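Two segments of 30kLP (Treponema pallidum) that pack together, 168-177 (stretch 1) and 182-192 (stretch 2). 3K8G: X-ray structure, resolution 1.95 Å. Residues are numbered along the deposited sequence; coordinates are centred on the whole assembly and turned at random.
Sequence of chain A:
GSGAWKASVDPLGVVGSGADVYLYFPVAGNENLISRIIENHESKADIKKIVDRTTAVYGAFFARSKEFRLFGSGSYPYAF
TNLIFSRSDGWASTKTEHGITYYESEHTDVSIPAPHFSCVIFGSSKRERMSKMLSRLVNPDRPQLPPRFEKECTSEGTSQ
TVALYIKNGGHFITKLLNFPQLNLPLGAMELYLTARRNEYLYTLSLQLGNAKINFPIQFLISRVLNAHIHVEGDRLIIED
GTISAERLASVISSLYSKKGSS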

# COMPACT_ATOMS: atom_id res chain seq x y z
N ASN A 168 -12.44 4.51 3.62
CA ASN A 168 -13.04 5.86 3.69
C ASN A 168 -12.76 6.60 2.37
O ASN A 168 -11.85 7.45 2.26
CB ASN A 168 -12.53 6.67 4.90
CG ASN A 168 -13.31 7.96 5.12
OD1 ASN A 168 -13.99 8.45 4.20
ND2 ASN A 168 -13.20 8.54 6.31
N GLY A 169 -13.52 6.22 1.35
CA GLY A 169 -13.25 6.69 -0.00
C GLY A 169 -13.57 8.16 -0.15
O GLY A 169 -12.90 8.86 -0.94
N GLY A 170 -14.56 8.64 0.61
CA GLY A 170 -14.90 10.07 0.67
C GLY A 170 -13.67 10.92 0.94
O GLY A 170 -13.29 11.79 0.13
N HIS A 171 -13.01 10.64 2.06
CA HIS A 171 -11.80 11.36 2.49
C HIS A 171 -10.65 11.30 1.48
O HIS A 171 -9.97 12.29 1.23
CB HIS A 171 -11.36 10.80 3.85
CG HIS A 171 -10.35 11.63 4.57
ND1 HIS A 171 -9.01 11.33 4.58
CD2 HIS A 171 -10.49 12.74 5.34
CE1 HIS A 171 -8.36 12.23 5.29
NE2 HIS A 171 -9.23 13.10 5.77
N PHE A 172 -10.45 10.14 0.85
CA PHE A 172 -9.32 9.95 -0.08
C PHE A 172 -9.51 10.67 -1.43
O PHE A 172 -8.54 11.18 -2.03
CB PHE A 172 -9.08 8.46 -0.32
CG PHE A 172 -7.71 8.13 -0.85
CD1 PHE A 172 -6.64 7.94 0.02
CD2 PHE A 172 -7.49 7.99 -2.21
CE1 PHE A 172 -5.37 7.63 -0.47
CE2 PHE A 172 -6.22 7.67 -2.70
CZ PHE A 172 -5.17 7.48 -1.83
N ILE A 173 -10.76 10.69 -1.91
CA ILE A 173 -11.10 11.30 -3.22
C ILE A 173 -10.75 12.79 -3.30
O ILE A 173 -10.31 13.28 -4.36
CB ILE A 173 -12.58 11.07 -3.61
CG1 ILE A 173 -12.80 11.38 -5.09
CG2 ILE A 173 -13.53 11.95 -2.80
CD1 ILE A 173 -12.23 10.36 -6.04
N THR A 174 -10.93 13.51 -2.20
CA THR A 174 -10.58 14.92 -2.15
C THR A 174 -9.06 15.10 -2.32
O THR A 174 -8.62 16.00 -3.06
CB THR A 174 -11.08 15.58 -0.85
OG1 THR A 174 -10.29 15.14 0.27
CG2 THR A 174 -12.53 15.24 -0.60
N LYS A 175 -8.28 14.23 -1.68
CA LYS A 175 -6.82 14.27 -1.84
C LYS A 175 -6.46 13.96 -3.28
O LYS A 175 -5.69 14.67 -3.92
CB LYS A 175 -6.11 13.23 -0.97
CG LYS A 175 -6.22 13.44 0.53
CD LYS A 175 -5.84 12.13 1.24
CE LYS A 175 -5.81 12.32 2.75
NZ LYS A 175 -4.45 12.07 3.33
N LEU A 176 -7.02 12.86 -3.77
CA LEU A 176 -6.65 12.36 -5.08
C LEU A 176 -7.00 13.37 -6.16
O LEU A 176 -6.25 13.53 -7.12
CB LEU A 176 -7.30 11.00 -5.34
CG LEU A 176 -6.90 10.29 -6.63
CD1 LEU A 176 -5.47 9.78 -6.58
CD2 LEU A 176 -7.88 9.16 -6.88
N LEU A 177 -8.10 14.09 -5.99
CA LEU A 177 -8.53 15.04 -7.00
C LEU A 177 -8.05 16.47 -6.73
O LEU A 177 -8.42 17.39 -7.45
CB LEU A 177 -10.05 14.97 -7.19
CG LEU A 177 -10.72 13.58 -7.36
CD1 LEU A 177 -12.11 13.71 -7.94
CD2 LEU A 177 -9.90 12.58 -8.18
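Stretch 2 182-192: LNLPLGAMELY

Stretch 1 is mostly helix, running from Gly 169 to Leu 176. Asn 168 holds the N-cap position. Its OD1 accepts from His 171 N at 3.2 Å, which caps the first turn. Stretch 2 begins as a loop and becomes a strand at Met 189. The strand includes Met 189 to Tyr 192 and continues later in the chain.

The loop runs back along the helix, from Thr 174 toward Gly 169. The CA atoms of Leu 182 and Thr 174 are 7.0 Å apart. Asn 183 CA and His 171 CA are 5.5 Å apart. Leu 186 CA and Gly 170 CA are 4.7 Å apart. The CA atoms of Met 189 and Gly 169 are 4.5 Å apart. The chain then turns, and the strand runs in roughly the same sense as the helix. The angle between their N-to-C directions is 39°, and the axes approach to 9.1 Å.

Asn 183 has positive phi (52/62). Leu 184 is extended (-70/149), as is Leu 186 (-106/168). Pro 185, between them, has psi of 38°, and its CA-to-CB bond points away from the helix. The strand residues have regular beta angles. Met 189 and Leu 191 point toward the helix, while Glu 190 and Tyr 192 are out of its reach.

The two backbones meet most closely at the start of the helix. Gly 169 N donates to Gly 187 O at 2.8 Å. The bond is weak, because the N-H...acceptor angle is 126°. The close fit depends on two glycines. A CB on Gly 169 would lie 2.3 Å from Gly 187 O and 2.9 Å from Met 189 CB. A CB on Gly 170 would lie 2.5 Å from Leu 184 O. Both positions would clash.

Met 189 is the stretch 2 residue most covered by the helix. Its CE lies 3.4 Å from Ile 173 CD1 and 3.6 Å from Gly 169 O. Its SD is 3.9 Å from Phe 172 CD2, and the approach to the ring is oblique. Leu 191 shares Phe 172 with Met 189 and extends the apolar contact to Leu 176, one turn further along the helix. Its CD2 is 3.8 Å from Phe 172 CE2, and its CD1 is 4.0 Å from Leu 176 CD2.

The loop leucines also meet the helix. Leu 184 CD2 packs 3.4 Å from Thr 174 CG2 and 4.2 Å from Ile 173 CG2. Leu 186 CD1 reaches Ile 173 CG2 more loosely, at 4.5 Å. Near the more exposed margin, Asn 183 OD1 sits at the edge of the His 171 ring, 3.8 Å from CD2.

Two waters join the stretches. Water 1 donates to Asn 168 OD1 at 2.9 Å and to Leu 184 O at 2.6 Å. Water 2 accepts from Asn 183 N at 2.6 Å and makes a weak hydrogen bond with Thr 174 OG1, with its O 3.4 Å from that atom. Together the stretches bury 587 Å², both sides summed.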

# COMPACT_ATOMS: atom_id res chain seq x y z
N LEU A 182 -13.27 17.75 2.43
CA LEU A 182 -14.72 18.01 2.57
C LEU A 182 -15.45 17.06 3.54
O LEU A 182 -16.57 17.36 3.97
CB LEU A 182 -15.42 17.96 1.21
CG LEU A 182 -15.54 19.17 0.28
CD1 LEU A 182 -14.56 19.09 -0.88
CD2 LEU A 182 -16.97 19.30 -0.24
N ASN A 183 -14.83 15.93 3.86
CA ASN A 183 -15.49 14.82 4.58
C ASN A 183 -16.81 14.40 3.92
O ASN A 183 -17.89 14.51 4.52
CB ASN A 183 -15.72 15.17 6.06
CG ASN A 183 -14.43 15.32 6.85
OD1 ASN A 183 -13.54 14.46 6.78
ND2 ASN A 183 -14.33 16.40 7.61
N LEU A 184 -16.71 13.92 2.67
CA LEU A 184 -17.89 13.51 1.91
C LEU A 184 -18.53 12.23 2.48
O LEU A 184 -17.82 11.38 3.02
CB LEU A 184 -17.56 13.30 0.44
CG LEU A 184 -17.33 14.45 -0.55
CD1 LEU A 184 -18.17 15.71 -0.24
CD2 LEU A 184 -15.86 14.76 -0.63
N PRO A 185 -19.87 12.09 2.34
CA PRO A 185 -20.65 10.99 2.89
C PRO A 185 -20.61 9.71 2.04
O PRO A 185 -21.63 9.00 1.94
CB PRO A 185 -22.08 11.56 2.91
CG PRO A 185 -22.12 12.52 1.81
CD PRO A 185 -20.72 13.07 1.63
N LEU A 186 -19.44 9.41 1.47
CA LEU A 186 -19.29 8.34 0.49
C LEU A 186 -18.59 7.12 1.10
O LEU A 186 -18.02 7.18 2.19
CB LEU A 186 -18.54 8.85 -0.74
CG LEU A 186 -19.00 10.13 -1.44
CD1 LEU A 186 -17.82 10.90 -2.05
CD2 LEU A 186 -20.05 9.85 -2.52
N GLY A 187 -18.61 6.01 0.37
CA GLY A 187 -18.18 4.76 0.92
C GLY A 187 -16.77 4.40 0.46
O GLY A 187 -15.92 5.27 0.25
N ALA A 188 -16.57 3.11 0.28
CA ALA A 188 -15.29 2.54 -0.06
C ALA A 188 -14.88 2.91 -1.48
O ALA A 188 -15.75 3.10 -2.36
CB ALA A 188 -15.38 1.04 0.11
N MET A 189 -13.57 3.04 -1.70
CA MET A 189 -13.05 3.34 -3.00
C MET A 189 -12.10 2.23 -3.41
O MET A 189 -11.25 1.82 -2.62
CB MET A 189 -12.29 4.68 -3.01
CG MET A 189 -11.49 4.95 -4.33
SD MET A 189 -10.37 6.41 -4.33
CE MET A 189 -11.57 7.68 -4.09
N GLU A 190 -12.22 1.76 -4.66
CA GLU A 190 -11.19 0.89 -5.27
C GLU A 190 -10.42 1.78 -6.25
O GLU A 190 -11.04 2.53 -7.00
CB GLU A 190 -11.86 -0.19 -6.10
CG GLU A 190 -12.64 -1.23 -5.35
CD GLU A 190 -13.29 -2.22 -6.32
OE1 GLU A 190 -12.59 -2.81 -7.14
OE2 GLU A 190 -14.51 -2.42 -6.24
N LEU A 191 -9.10 1.67 -6.29
CA LEU A 191 -8.29 2.52 -7.16
C LEU A 191 -7.20 1.70 -7.79
O LEU A 191 -6.43 1.04 -7.07
CB LEU A 191 -7.67 3.66 -6.32
CG LEU A 191 -6.67 4.61 -6.96
CD1 LEU A 191 -7.36 5.39 -8.10
CD2 LEU A 191 -6.09 5.54 -5.90
N TYR A 192 -7.08 1.78 -9.12
CA TYR A 192 -6.10 0.97 -9.89
C TYR A 192 -5.33 1.91 -10.81
O TYR A 192 -5.96 2.66 -11.57
CB TYR A 192 -6.83 -0.14 -10.70
CG TYR A 192 -7.71 -0.96 -9.79
CD1 TYR A 192 -7.14 -1.95 -8.97
CD2 TYR A 192 -9.08 -0.73 -9.70
CE1 TYR A 192 -7.96 -2.71 -8.07
CE2 TYR A 192 -9.90 -1.48 -8.80
CZ TYR A 192 -9.30 -2.45 -8.00
OH TYR A 192 -10.08 -3.20 -7.10
O HOH W 1 -15.62 10.84 4.30
O HOH W 2 -12.53 15.10 2.85